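Local atomic coordinates of carbonic anhydrase (Porphyridium purpureum, PDB entry 1DDZ), a protein that probably catalyses the reversible hydration of carbon dioxide to hydrogencarbonate and a proton, using zinc bound at two sites in each chain. Residues N336-L341 with G473-M478; I18-K23 with N437-M442; Q210-G215 with R292-N297; A391-D396 with R407-V412. One frame throughout, in Å; residues are numbered along the deposited sequence.

Contact 1. Residues N336-L341 with G473-M478; sequences NQIINL and GKLRDM
I338 and I339 meet L475 in a small, wholly buried apolar contact. From CB, which points toward residues 473-478, the I338 side chain runs out through CG1, anti to the backbone N (chi1 -160°). I338 CG1 lies 4.1 Å from G473 O and 4.2 Å from L475 CD2. At the tip, I338 CD1 keeps 4.1 Å from the same L475 CD2 and from G473 O, touching both a methyl and a carbonyl oxygen. L475 is straddled: its other methyl, CD1, sits 3.6 Å from I339 CG2, and the leucine crosses both isoleucines at a slant. Shortening I338 to an alanine is likely to open a gap beside L475 CD2 and leave that methyl freer to shift. N43 of helix 38-53 ties the two segments together through hydrogen bonds to I338 O, G473 O and the backbone N of L475. I339 is where the chain leaves the helix, and N340, with positive phi, is the C-prime residue of the Schellman motif that ends it, with L341 N bonding to N336 O (2.7 Å). The arrangement is a helix end packed against residues 473-475 near the start of strand 476-481, outermost within the chain, in the beta-class carbonic anhydrase fold.

Contact 2. Residues I18-K23 with N437-M442; sequences IELEAK and NVLEQM
L20 and L439 face each other from two helical segments, 18-23 and 437-442, with their CA atoms 7.9 Å apart and the CB atoms of both directed toward the other helix. The meeting is apolar at its centre. L439 sends CG out anti to its backbone N (chi1 -158°), which directs the branch toward L20; its CD2 methyl lies 4.0 Å from L20 CB and so meets the base of that side chain instead of its tip. The far end of L20 is met by a residue one turn further along the second helix: L20 CD1 comes within 4.3 Å of the M442 terminal methyl, CE. F17, from the same helix as L20, also packs on both L439 and M442, and V481 of strand 476-481 lies against L20. At the border of this patch the character changes. A water donates to E21 OE2 at 3.2 Å and to E440 OE2 at 3.1 Å, bridging two carboxylates whose oxygens, E21 OE2 and E440 OE2, are 5.9 Å apart. The other oxygen of E440 makes a weak, long ion pair with R414 of the second subunit. The direct contact between these two segments is therefore made by leucine and methionine carbons, while the two acidic ends would probably repel one another and are likely to be eased by the water, which spends both of its protons on them.

Contact 3. Residues Q210-G215 with R292-N297; sequences QGVVYG and RVFVNN
The side-chain amide of Q210 abuts the outer edge of the F294 ring, the two residues reaching for each other from opposite directions. Q210 NE2 is 3.2 Å from F294 CZ and lies near the plane of the ring, so the nitrogen borders the rim and does not sit over the face; the amide plane is turned 62° from that of the ring. Q210 OE1 is further back, 3.9 Å from F294 CE1. On the neighbouring part of the ring V212 slides by, and its CG2 methyl approaches obliquely to 3.5 Å from F294 CE2. Q210 and V212 project from the same side of strand 208-214, an inner strand of a mixed five-stranded sheet, where it runs parallel to strand 124-130 and antiparallel to strand 222-227. Helix 292-307 lies over this alpha/beta sheet near its first turn, and F294 is the residue of this turn that comes closest to the strand. With CG beside its backbone N (chi1 -56°), the phenylalanine bends from the helix toward the strand, and V293 CG1 covers one ring face, 4.1 Å above its centre. Q210 NE2 also makes a weak hydrogen bond to G211 O (3.3 Å). Without the amide, as with a leucine here, G211 O would probably lose this weak bond. The V212 side chain is about 9 Å from that of H130, a zinc ligand.

Contact 4. Residues A391-D396 with R407-V412; sequences AAALGD and RHIRDV
A393 fits its single methyl against I409: A393 CB lies 3.5 Å from I409 CG2, tighter than usual for two carbons. I409 offers CG2 because its first torsion (chi1 -79°) sets that branch anti to the backbone N. The carbonyl oxygen of A393 rests against the aliphatic start of R410, with A393 O 3.5 Å from R410 CG, and it lies in the plane of the guanidinium at its edge. A water joins the two segments here. It accepts from R410 NE at 2.7 Å and, weakly, from R407 NH1, and it donates toward A393 O at 2.6 Å and G395 O at 3.1 Å, though with other acceptors nearby it may not serve all at once. Further out, a type I turn from A392 to G395, closed by G395 N to A392 O at 3.0 Å, brings the two carbonyls round to the water. The arginine chains are held from beyond the chain itself: R410 forms a salt bridge with E14 of the second subunit, and R407 forms a salt bridge through NH2 with D486 and a hydrogen bond through NE with the A447 carbonyl oxygen of that subunit. Thus the strongest polar partners of both arginines belong to the dimer interface. The I409 side chain is about 7 Å from that of C387, a zinc ligand. Helix 407-414, of which I409 is part, is backed by helix 426-447 through L433, which touches both I409 and L394, while A392 of helix 388-392 leans on Y115 and Y119 of helix 107-119.

In the fold
Contacts 1, 2 and 4 form a connected set, whereas contact 3 belongs to the other five-stranded sheet, about 40 Å from contact 2 between centres. Contact 1 touches contact 2 where M478 packs on V438 and L439, and contact 2 meets contact 4 where N437 and E440 lie against V412. Contacts 1 and 3 are alike in joining a helix to a sheet within the core, but the first is aliphatic and the second sets a glutamine amide against a ring. Nearer the second subunit, contact 2 pairs two helices, contact 4 a turn after a helix with helix 407-414; each adds a bridging water, between two carboxylates in contact 2, between arginines and backbone carbonyls in contact 4.

Contact 1. Residues N336-L341 with G473-M478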
# COMPACT_ATOMS: atom_id res chain seq x y z
N ASN A 336 -12.88 -20.87 -11.36
CA ASN A 336 -14.06 -21.27 -12.11
C ASN A 336 -14.13 -22.79 -12.23
O ASN A 336 -15.20 -23.36 -12.12
CB ASN A 336 -14.07 -20.62 -13.50
CG ASN A 336 -13.08 -21.26 -14.46
OD1 ASN A 336 -11.90 -20.99 -14.40
ND2 ASN A 336 -13.56 -22.14 -15.32
N GLN A 337 -12.98 -23.44 -12.39
CA GLN A 337 -12.92 -24.89 -12.53
C GLN A 337 -13.34 -25.65 -11.28
O GLN A 337 -14.21 -26.52 -11.32
CB GLN A 337 -11.51 -25.34 -12.93
CG GLN A 337 -11.26 -25.39 -14.42
CD GLN A 337 -9.81 -25.64 -14.76
OE1 GLN A 337 -9.18 -24.86 -15.47
NE2 GLN A 337 -9.25 -26.73 -14.24
N ILE A 338 -12.74 -25.28 -10.15
CA ILE A 338 -13.01 -25.97 -8.90
C ILE A 338 -14.48 -25.95 -8.51
O ILE A 338 -14.96 -26.90 -7.91
CB ILE A 338 -12.04 -25.50 -7.78
CG1 ILE A 338 -12.01 -26.55 -6.67
CG2 ILE A 338 -12.42 -24.12 -7.27
CD1 ILE A 338 -10.69 -26.65 -5.97
N ILE A 339 -15.21 -24.91 -8.91
CA ILE A 339 -16.62 -24.84 -8.60
C ILE A 339 -17.50 -25.08 -9.81
O ILE A 339 -18.66 -24.70 -9.83
CB ILE A 339 -17.03 -23.54 -7.88
CG1 ILE A 339 -16.63 -22.31 -8.70
CG2 ILE A 339 -16.45 -23.54 -6.48
CD1 ILE A 339 -17.00 -20.97 -8.02
N ASN A 340 -16.91 -25.71 -10.82
CA ASN A 340 -17.65 -26.10 -12.02
C ASN A 340 -18.39 -24.98 -12.76
O ASN A 340 -19.56 -25.14 -13.14
CB ASN A 340 -18.66 -27.18 -11.62
CG ASN A 340 -18.83 -28.25 -12.68
OD1 ASN A 340 -17.87 -28.68 -13.31
ND2 ASN A 340 -20.06 -28.73 -12.82
N LEU A 341 -17.71 -23.86 -13.03
CA LEU A 341 -18.31 -22.72 -13.73
C LEU A 341 -17.45 -22.34 -14.91
O LEU A 341 -16.24 -22.45 -14.87
CB LEU A 341 -18.41 -21.49 -12.83
CG LEU A 341 -19.36 -21.43 -11.64
CD1 LEU A 341 -19.34 -20.01 -11.09
CD2 LEU A 341 -20.77 -21.81 -12.06
N GLY A 473 -9.06 -32.26 -4.50
CA GLY A 473 -9.84 -31.16 -5.06
C GLY A 473 -11.21 -30.96 -4.45
O GLY A 473 -12.08 -30.35 -5.05
N LYS A 474 -11.41 -31.45 -3.25
CA LYS A 474 -12.69 -31.35 -2.58
C LYS A 474 -12.68 -30.10 -1.70
O LYS A 474 -11.79 -29.93 -0.88
CB LYS A 474 -12.94 -32.60 -1.72
CG LYS A 474 -14.29 -32.63 -1.03
CD LYS A 474 -14.27 -33.53 0.19
CE LYS A 474 -14.00 -34.98 -0.17
NZ LYS A 474 -15.09 -35.55 -1.02
N LEU A 475 -13.66 -29.23 -1.89
CA LEU A 475 -13.77 -28.02 -1.08
C LEU A 475 -14.36 -28.36 0.30
O LEU A 475 -15.38 -29.03 0.43
CB LEU A 475 -14.66 -26.97 -1.79
CG LEU A 475 -14.13 -26.27 -3.05
CD1 LEU A 475 -15.23 -25.39 -3.59
CD2 LEU A 475 -12.89 -25.47 -2.73
N ARG A 476 -13.72 -27.85 1.33
CA ARG A 476 -14.12 -28.07 2.71
C ARG A 476 -14.58 -26.74 3.32
O ARG A 476 -13.92 -25.69 3.17
CB ARG A 476 -12.95 -28.69 3.47
CG ARG A 476 -12.57 -30.04 2.86
CD ARG A 476 -11.38 -30.64 3.51
NE ARG A 476 -10.98 -31.87 2.85
CZ ARG A 476 -11.59 -33.04 3.03
NH1 ARG A 476 -12.63 -33.14 3.86
NH2 ARG A 476 -11.14 -34.12 2.44
N ASP A 477 -15.73 -26.78 3.98
CA ASP A 477 -16.34 -25.59 4.55
C ASP A 477 -15.61 -25.05 5.76
O ASP A 477 -15.29 -25.80 6.66
CB ASP A 477 -17.79 -25.92 4.91
CG ASP A 477 -18.64 -24.68 5.17
OD1 ASP A 477 -18.12 -23.55 5.13
OD2 ASP A 477 -19.85 -24.86 5.41
N MET A 478 -15.29 -23.76 5.72
CA MET A 478 -14.62 -23.12 6.83
C MET A 478 -15.61 -22.19 7.52
O MET A 478 -15.31 -21.57 8.54
CB MET A 478 -13.38 -22.34 6.38
CG MET A 478 -12.22 -23.19 5.87
SD MET A 478 -11.45 -24.21 7.13
CE MET A 478 -12.29 -25.76 6.83

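Contact 2. Residues I18-K23 with N437-M442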
# COMPACT_ATOMS: atom_id res chain seq x y z
N ILE A 18 -16.73 -16.38 16.71
CA ILE A 18 -16.37 -17.23 17.83
C ILE A 18 -17.10 -18.56 17.60
O ILE A 18 -16.53 -19.63 17.75
CB ILE A 18 -16.82 -16.61 19.15
CG1 ILE A 18 -15.87 -15.48 19.54
CG2 ILE A 18 -16.85 -17.66 20.25
CD1 ILE A 18 -16.41 -14.59 20.64
N GLU A 19 -18.34 -18.47 17.14
CA GLU A 19 -19.16 -19.63 16.84
C GLU A 19 -18.55 -20.45 15.67
O GLU A 19 -18.50 -21.67 15.72
CB GLU A 19 -20.54 -19.12 16.45
CG GLU A 19 -21.68 -20.05 16.67
CD GLU A 19 -23.01 -19.29 16.64
OE1 GLU A 19 -23.88 -19.63 15.80
OE2 GLU A 19 -23.18 -18.34 17.44
N LEU A 20 -18.09 -19.76 14.63
CA LEU A 20 -17.48 -20.42 13.48
C LEU A 20 -16.15 -21.08 13.85
O LEU A 20 -15.80 -22.14 13.37
CB LEU A 20 -17.27 -19.41 12.35
CG LEU A 20 -18.52 -18.92 11.64
CD1 LEU A 20 -18.12 -17.97 10.52
CD2 LEU A 20 -19.29 -20.10 11.09
N GLU A 21 -15.41 -20.46 14.74
CA GLU A 21 -14.14 -21.04 15.15
C GLU A 21 -14.37 -22.36 15.89
O GLU A 21 -13.65 -23.34 15.67
CB GLU A 21 -13.38 -20.06 16.04
CG GLU A 21 -12.04 -20.60 16.39
CD GLU A 21 -11.31 -19.71 17.34
OE1 GLU A 21 -10.77 -20.24 18.34
OE2 GLU A 21 -11.26 -18.48 17.09
N ALA A 22 -15.38 -22.39 16.75
CA ALA A 22 -15.72 -23.60 17.51
C ALA A 22 -16.10 -24.72 16.53
O ALA A 22 -15.64 -25.86 16.64
CB ALA A 22 -16.88 -23.32 18.44
N LYS A 23 -16.89 -24.38 15.53
CA LYS A 23 -17.30 -25.35 14.53
C LYS A 23 -16.09 -25.91 13.78
O LYS A 23 -16.00 -27.12 13.53
CB LYS A 23 -18.32 -24.72 13.58
CG LYS A 23 -18.72 -25.60 12.41
CD LYS A 23 -19.79 -24.95 11.54
CE LYS A 23 -19.80 -25.55 10.13
NZ LYS A 23 -18.51 -25.25 9.42
N ASN A 437 -6.44 -19.35 9.10
CA ASN A 437 -6.09 -18.17 8.31
C ASN A 437 -7.27 -17.79 7.41
O ASN A 437 -7.66 -16.64 7.36
CB ASN A 437 -4.83 -18.42 7.49
CG ASN A 437 -4.44 -17.22 6.63
OD1 ASN A 437 -4.45 -17.31 5.41
ND2 ASN A 437 -4.12 -16.10 7.27
N VAL A 438 -7.90 -18.79 6.79
CA VAL A 438 -9.09 -18.57 5.94
C VAL A 438 -10.22 -17.94 6.77
O VAL A 438 -10.89 -17.00 6.33
CB VAL A 438 -9.60 -19.91 5.32
CG1 VAL A 438 -10.93 -19.73 4.63
CG2 VAL A 438 -8.61 -20.45 4.33
N LEU A 439 -10.43 -18.48 7.98
CA LEU A 439 -11.48 -18.01 8.89
C LEU A 439 -11.21 -16.54 9.28
O LEU A 439 -12.09 -15.68 9.22
CB LEU A 439 -11.47 -18.92 10.13
CG LEU A 439 -12.69 -19.06 11.03
CD1 LEU A 439 -12.67 -18.00 12.07
CD2 LEU A 439 -13.95 -19.02 10.21
N GLU A 440 -9.97 -16.26 9.63
CA GLU A 440 -9.54 -14.93 10.01
C GLU A 440 -9.71 -13.98 8.81
O GLU A 440 -10.22 -12.87 8.96
CB GLU A 440 -8.08 -15.01 10.45
CG GLU A 440 -7.67 -14.07 11.58
CD GLU A 440 -8.29 -14.44 12.93
OE1 GLU A 440 -9.39 -13.94 13.23
OE2 GLU A 440 -7.66 -15.19 13.70
N GLN A 441 -9.38 -14.44 7.60
CA GLN A 441 -9.51 -13.60 6.40
C GLN A 441 -10.98 -13.33 6.07
O GLN A 441 -11.32 -12.24 5.64
CB GLN A 441 -8.75 -14.17 5.21
CG GLN A 441 -7.26 -14.40 5.50
CD GLN A 441 -6.62 -13.25 6.24
OE1 GLN A 441 -6.69 -12.11 5.81
NE2 GLN A 441 -5.97 -13.55 7.35
N MET A 442 -11.85 -14.31 6.32
CA MET A 442 -13.28 -14.14 6.10
C MET A 442 -13.77 -13.05 7.05
O MET A 442 -14.59 -12.20 6.69
CB MET A 442 -14.04 -15.38 6.50
CG MET A 442 -14.04 -16.52 5.55
SD MET A 442 -14.78 -17.90 6.49
CE MET A 442 -16.42 -17.39 6.58
O HOH W 1 -9.83 -17.22 14.58

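Contact 3. Residues Q210-G215 with R292-N297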
# COMPACT_ATOMS: atom_id res chain seq x y z
N GLN A 210 8.10 -9.90 -19.64
CA GLN A 210 7.49 -9.64 -20.92
C GLN A 210 6.03 -9.24 -20.79
O GLN A 210 5.35 -9.67 -19.86
CB GLN A 210 7.64 -10.89 -21.80
CG GLN A 210 6.39 -11.40 -22.46
CD GLN A 210 6.64 -11.94 -23.86
OE1 GLN A 210 7.30 -12.95 -24.04
NE2 GLN A 210 6.10 -11.26 -24.86
N GLY A 211 5.58 -8.39 -21.70
CA GLY A 211 4.20 -7.94 -21.73
C GLY A 211 3.39 -8.67 -22.78
O GLY A 211 3.89 -8.99 -23.87
N VAL A 212 2.11 -8.86 -22.52
CA VAL A 212 1.27 -9.59 -23.44
C VAL A 212 -0.19 -9.10 -23.27
O VAL A 212 -0.52 -8.54 -22.23
CB VAL A 212 1.50 -11.11 -23.13
CG1 VAL A 212 0.35 -11.74 -22.36
CG2 VAL A 212 1.92 -11.86 -24.35
N VAL A 213 -1.02 -9.16 -24.32
CA VAL A 213 -2.45 -8.76 -24.23
C VAL A 213 -3.17 -9.75 -25.09
O VAL A 213 -2.56 -10.38 -25.94
CB VAL A 213 -2.87 -7.43 -24.98
CG1 VAL A 213 -3.57 -6.44 -24.06
CG2 VAL A 213 -1.75 -6.87 -25.81
N TYR A 214 -4.49 -9.81 -24.96
CA TYR A 214 -5.27 -10.67 -25.80
C TYR A 214 -6.69 -10.18 -25.72
O TYR A 214 -7.05 -9.44 -24.82
CB TYR A 214 -5.19 -12.14 -25.34
CG TYR A 214 -5.97 -12.47 -24.09
CD1 TYR A 214 -7.25 -13.08 -24.15
CD2 TYR A 214 -5.45 -12.18 -22.84
CE1 TYR A 214 -7.98 -13.39 -22.97
CE2 TYR A 214 -6.16 -12.47 -21.68
CZ TYR A 214 -7.41 -13.07 -21.74
OH TYR A 214 -7.99 -13.26 -20.51
N GLY A 215 -7.49 -10.57 -26.70
CA GLY A 215 -8.89 -10.23 -26.69
C GLY A 215 -9.53 -11.59 -26.50
O GLY A 215 -9.11 -12.57 -27.13
N ARG A 292 8.19 -19.02 -27.34
CA ARG A 292 7.37 -20.21 -27.10
C ARG A 292 6.00 -19.89 -26.49
O ARG A 292 5.03 -20.59 -26.76
CB ARG A 292 8.14 -21.25 -26.27
CG ARG A 292 8.26 -20.96 -24.79
CD ARG A 292 9.13 -22.01 -24.11
NE ARG A 292 10.48 -21.52 -23.85
CZ ARG A 292 10.99 -21.32 -22.64
NH1 ARG A 292 10.26 -21.59 -21.55
NH2 ARG A 292 12.21 -20.82 -22.50
N VAL A 293 5.93 -18.81 -25.73
CA VAL A 293 4.68 -18.36 -25.09
C VAL A 293 3.57 -18.22 -26.13
O VAL A 293 2.42 -18.64 -25.91
CB VAL A 293 4.92 -16.99 -24.40
CG1 VAL A 293 3.65 -16.15 -24.37
CG2 VAL A 293 5.44 -17.21 -22.99
N PHE A 294 3.96 -17.69 -27.29
CA PHE A 294 3.02 -17.46 -28.38
C PHE A 294 2.73 -18.73 -29.15
O PHE A 294 1.57 -19.04 -29.44
CB PHE A 294 3.53 -16.33 -29.28
CG PHE A 294 3.79 -15.04 -28.53
CD1 PHE A 294 5.08 -14.72 -28.10
CD2 PHE A 294 2.74 -14.17 -28.21
CE1 PHE A 294 5.30 -13.57 -27.37
CE2 PHE A 294 2.96 -13.02 -27.47
CZ PHE A 294 4.24 -12.71 -27.05
N VAL A 295 3.76 -19.54 -29.36
CA VAL A 295 3.55 -20.78 -30.11
C VAL A 295 2.68 -21.75 -29.31
O VAL A 295 1.74 -22.33 -29.85
CB VAL A 295 4.90 -21.38 -30.63
CG1 VAL A 295 5.85 -21.63 -29.52
CG2 VAL A 295 4.66 -22.66 -31.40
N ASN A 296 2.91 -21.83 -28.00
CA ASN A 296 2.12 -22.68 -27.12
C ASN A 296 0.70 -22.15 -27.05
O ASN A 296 -0.27 -22.91 -27.16
CB ASN A 296 2.73 -22.69 -25.73
CG ASN A 296 4.08 -23.33 -25.70
OD1 ASN A 296 4.47 -23.97 -26.67
ND2 ASN A 296 4.83 -23.13 -24.63
N ASN A 297 0.56 -20.83 -26.91
CA ASN A 297 -0.77 -20.23 -26.89
C ASN A 297 -1.52 -20.58 -28.17
O ASN A 297 -2.71 -20.89 -28.14
CB ASN A 297 -0.68 -18.72 -26.71
CG ASN A 297 -2.02 -18.02 -26.95
OD1 ASN A 297 -2.97 -18.19 -26.18
ND2 ASN A 297 -2.10 -17.25 -28.02

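Contact 4. Residues A391-D396 with R407-V412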
# COMPACT_ATOMS: atom_id res chain seq x y z
N ALA A 391 3.47 -21.86 4.77
CA ALA A 391 4.64 -22.60 5.25
C ALA A 391 5.79 -21.63 5.36
O ALA A 391 6.53 -21.64 6.34
CB ALA A 391 5.00 -23.69 4.27
N ALA A 392 5.91 -20.74 4.37
CA ALA A 392 6.98 -19.76 4.37
C ALA A 392 6.87 -18.82 5.57
O ALA A 392 7.87 -18.42 6.13
CB ALA A 392 6.96 -18.96 3.05
N ALA A 393 5.64 -18.52 5.98
CA ALA A 393 5.39 -17.61 7.10
C ALA A 393 5.99 -18.09 8.42
O ALA A 393 6.17 -17.31 9.35
CB ALA A 393 3.91 -17.39 7.27
N LEU A 394 6.25 -19.39 8.52
CA LEU A 394 6.81 -19.95 9.75
C LEU A 394 8.34 -20.05 9.71
O LEU A 394 8.96 -20.40 10.70
CB LEU A 394 6.20 -21.33 10.02
CG LEU A 394 4.68 -21.42 9.80
CD1 LEU A 394 4.18 -22.85 9.85
CD2 LEU A 394 3.96 -20.57 10.82
N GLY A 395 8.94 -19.73 8.56
CA GLY A 395 10.38 -19.81 8.40
C GLY A 395 11.18 -18.65 8.94
O GLY A 395 10.65 -17.75 9.57
N ASP A 396 12.47 -18.63 8.64
CA ASP A 396 13.36 -17.59 9.14
C ASP A 396 13.86 -16.59 8.07
O ASP A 396 14.80 -15.82 8.31
CB ASP A 396 14.57 -18.25 9.83
CG ASP A 396 14.16 -19.32 10.87
OD1 ASP A 396 13.10 -19.17 11.52
OD2 ASP A 396 14.90 -20.31 11.05
N ARG A 407 4.04 -11.70 7.91
CA ARG A 407 3.92 -11.49 9.36
C ARG A 407 2.46 -11.55 9.81
O ARG A 407 2.17 -11.83 10.97
CB ARG A 407 4.57 -10.18 9.80
CG ARG A 407 6.05 -10.28 9.99
CD ARG A 407 6.32 -11.40 10.95
NE ARG A 407 7.68 -11.42 11.46
CZ ARG A 407 8.52 -12.45 11.34
NH1 ARG A 407 8.14 -13.56 10.70
NH2 ARG A 407 9.71 -12.39 11.92
N HIS A 408 1.55 -11.33 8.87
CA HIS A 408 0.14 -11.40 9.18
C HIS A 408 -0.29 -12.84 9.52
O HIS A 408 -1.19 -13.05 10.35
CB HIS A 408 -0.67 -10.86 8.00
CG HIS A 408 -0.72 -9.36 7.97
ND1 HIS A 408 -0.00 -8.61 7.07
CD2 HIS A 408 -1.36 -8.48 8.77
CE1 HIS A 408 -0.19 -7.33 7.32
NE2 HIS A 408 -1.00 -7.22 8.35
N ILE A 409 0.36 -13.82 8.88
CA ILE A 409 0.05 -15.22 9.15
C ILE A 409 0.63 -15.58 10.51
O ILE A 409 0.07 -16.40 11.23
CB ILE A 409 0.60 -16.15 8.07
CG1 ILE A 409 -0.32 -16.13 6.86
CG2 ILE A 409 0.68 -17.58 8.58
CD1 ILE A 409 0.35 -15.61 5.65
N ARG A 410 1.69 -14.90 10.90
CA ARG A 410 2.29 -15.12 12.21
C ARG A 410 1.34 -14.66 13.31
O ARG A 410 1.24 -15.29 14.35
CB ARG A 410 3.63 -14.39 12.31
CG ARG A 410 4.80 -15.22 11.83
CD ARG A 410 5.04 -16.41 12.75
NE ARG A 410 6.46 -16.53 12.99
CZ ARG A 410 7.07 -16.25 14.13
NH1 ARG A 410 6.40 -15.85 15.20
NH2 ARG A 410 8.39 -16.23 14.16
N ASP A 411 0.60 -13.58 13.06
CA ASP A 411 -0.38 -13.08 14.03
C ASP A 411 -1.46 -14.12 14.26
O ASP A 411 -1.96 -14.30 15.36
CB ASP A 411 -1.04 -11.80 13.51
CG ASP A 411 -0.13 -10.60 13.54
OD1 ASP A 411 1.02 -10.68 14.03
OD2 ASP A 411 -0.57 -9.55 13.05
N VAL A 412 -1.86 -14.77 13.18
CA VAL A 412 -2.87 -15.82 13.25
C VAL A 412 -2.35 -16.97 14.14
O VAL A 412 -3.08 -17.47 14.99
CB VAL A 412 -3.22 -16.36 11.85
CG1 VAL A 412 -4.26 -17.46 11.94
CG2 VAL A 412 -3.72 -15.24 10.96
O HOH W 2 8.13 -16.68 10.92